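Side-chain contact in regulator of polyketide synthase expression (Bifidobacterium adolescentis, PDB 3ONQ), which probably acts as a DNA-binding transcriptional regulator of polyketide synthase expression through a C-terminal helix-turn-helix domain of the PucR type: residues Phe29-Leu33 / Thr34-Asp38. Sequence-based numbering, arbitrary orientation. Where two conformers were deposited one is given.
Sequences FECLL and TNMTD
Met-36 N donates to Cys-31 O across 2.9 Å with an N-H...O angle of 162°, and Asn-35 N reaches Leu-32 O at 3.1 Å. This 6→1 bond with the 5→2 bond inside it defines a Schellman motif, which ends helix 21-33. Asn-35 is its C' residue, and its positive phi reverses the chain there.

The last helical-type bond runs from Thr-34 N to Glu-30 O (3.0 Å), and a weak contact of the same N-H with Cys-31 O accompanies it. Thr-34 then folds its hydroxyl back over the helix end. With OG1 set between the backbone N and the carbonyl carbon (chi1 63°), it lies 2.9 Å from Glu-30 O and 3.2 Å from Cys-31 O; its single proton could serve either acceptor. The methyl CG2 also packs against Glu-30 O.

Apolar contact is confined to Cys-31 and selenomethionine Met-36, whose side chain was modelled in two conformers. In the one described, SE lies 4.0 Å from Cys-31 CA, alongside the last helical turn. A bend at chi3 (64°) then brings CE to 3.9 Å from Cys-31 SG, a contact that belongs to this conformer and is tentative.

Val-41 of helix 39-48 touches both Cys-31 and Met-36, joining this selenoether-thiol pair to the next helix, whose N-cap is Asp-38. On helix 132-149, Ser-137 and Arg-141 hydrogen-bond to the carbonyls of Leu-32 and Leu-33, respectively, while the Leu-32 and Leu-33 side chains extend the packing to that helix and to strands 94-100 and 86-91.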
loop_
_atom_site.group_PDB
_atom_site.type_symbol
_atom_site.label_atom_id
_atom_site.label_comp_id
_atom_site.label_asym_id
_atom_site.label_seq_id
_atom_site.Cartn_x
_atom_site.Cartn_y
_atom_site.Cartn_z
ATOM N N PHE B 29 13.396 1.604 15.459
ATOM C CA PHE B 29 13.646 0.170 15.373
ATOM C C PHE B 29 12.353 -0.614 15.533
ATOM O O PHE B 29 11.997 -1.414 14.670
ATOM C CB PHE B 29 14.672 -0.261 16.426
ATOM C CG PHE B 29 14.993 -1.738 16.410
ATOM C CD1 PHE B 29 15.870 -2.267 15.474
ATOM C CD2 PHE B 29 14.441 -2.589 17.351
ATOM C CE1 PHE B 29 16.186 -3.615 15.471
ATOM C CE2 PHE B 29 14.742 -3.944 17.354
ATOM C CZ PHE B 29 15.623 -4.458 16.414
ATOM N N GLU B 30 11.627 -0.373 16.623
ATOM C CA GLU B 30 10.408 -1.140 16.857
ATOM C C GLU B 30 9.357 -0.895 15.788
ATOM O O GLU B 30 8.642 -1.823 15.411
ATOM C CB GLU B 30 9.823 -0.869 18.249
ATOM C CG GLU B 30 10.686 -1.384 19.383
ATOM C CD GLU B 30 10.084 -1.067 20.747
ATOM O OE1 GLU B 30 8.876 -0.735 20.801
ATOM O OE2 GLU B 30 10.822 -1.143 21.752
ATOM N N CYS B 31 9.240 0.347 15.311
ATOM C CA CYS B 31 8.274 0.622 14.262
ATOM C C CYS B 31 8.621 -0.202 13.020
ATOM O O CYS B 31 7.769 -0.869 12.446
ATOM C CB CYS B 31 8.223 2.111 13.919
ATOM S SG CYS B 31 7.532 3.165 15.242
ATOM N N LEU B 32 9.881 -0.157 12.621
ATOM C CA LEU B 32 10.310 -0.851 11.422
ATOM C C LEU B 32 10.101 -2.352 11.577
ATOM O O LEU B 32 9.603 -3.014 10.671
ATOM C CB LEU B 32 11.778 -0.540 11.119
ATOM C CG LEU B 32 12.095 0.920 10.780
ATOM C CD1 LEU B 32 13.592 1.163 10.772
ATOM C CD2 LEU B 32 11.459 1.316 9.445
ATOM N N LEU B 33 10.485 -2.888 12.732
ATOM C CA LEU B 33 10.371 -4.323 12.965
ATOM C C LEU B 33 8.905 -4.765 12.958
ATOM O O LEU B 33 8.599 -5.911 12.618
ATOM C CB LEU B 33 11.045 -4.708 14.288
ATOM C CG LEU B 33 11.528 -6.147 14.431
ATOM C CD1 LEU B 33 12.335 -6.545 13.204
ATOM C CD2 LEU B 33 12.360 -6.298 15.699
ATOM N N THR B 34 7.999 -3.856 13.324
ATOM C CA THR B 34 6.568 -4.178 13.362
ATOM C C THR B 34 5.817 -3.748 12.097
ATOM O O THR B 34 4.594 -3.643 12.097
ATOM C CB THR B 34 5.857 -3.631 14.645
ATOM O OG1 THR B 34 5.909 -2.200 14.675
ATOM C CG2 THR B 34 6.507 -4.190 15.911
ATOM N N ASN B 35 6.565 -3.527 11.018
ATOM C CA ASN B 35 5.996 -3.211 9.702
ATOM C C ASN B 35 5.293 -1.856 9.587
ATOM O O ASN B 35 4.391 -1.687 8.767
ATOM C CB ASN B 35 5.049 -4.319 9.221
ATOM C CG ASN B 35 4.707 -4.192 7.742
ATOM O OD1 ASN B 35 5.546 -3.806 6.933
ATOM N ND2 ASN B 35 3.466 -4.499 7.392
HETATM N N MSE B 36 5.706 -0.890 10.400
HETATM C CA MSE B 36 5.143 0.455 10.314
HETATM C C MSE B 36 6.042 1.313 9.420
HETATM O O MSE B 36 7.208 1.543 9.741
HETATM C CB MSE B 36 4.989 1.061 11.715
HETATM C CG MSE B 36 4.024 0.288 12.631
HETATM SE SE MSE B 36 4.249 0.703 14.545
HETATM C CE MSE B 36 3.745 2.588 14.522
ATOM N N THR B 37 5.544 1.625 8.217
ATOM C CA THR B 37 6.333 2.317 7.206
ATOM C C THR B 37 5.776 3.676 6.768
ATOM O O THR B 37 6.155 4.210 5.742
ATOM C CB THR B 37 6.565 1.425 5.995
ATOM O OG1 THR B 37 5.309 1.085 5.417
ATOM C CG2 THR B 37 7.263 0.165 6.425
ATOM N N ASP B 38 4.880 4.224 7.566
ATOM C CA ASP B 38 4.198 5.461 7.233
ATOM C C ASP B 38 5.048 6.700 7.477
ATOM O O ASP B 38 6.192 6.614 7.890
ATOM C CB ASP B 38 2.864 5.556 7.964
ATOM C CG ASP B 38 3.029 5.691 9.446
ATOM O OD1 ASP B 38 2.752 4.721 10.161
ATOM O OD2 ASP B 38 3.437 6.769 9.901
#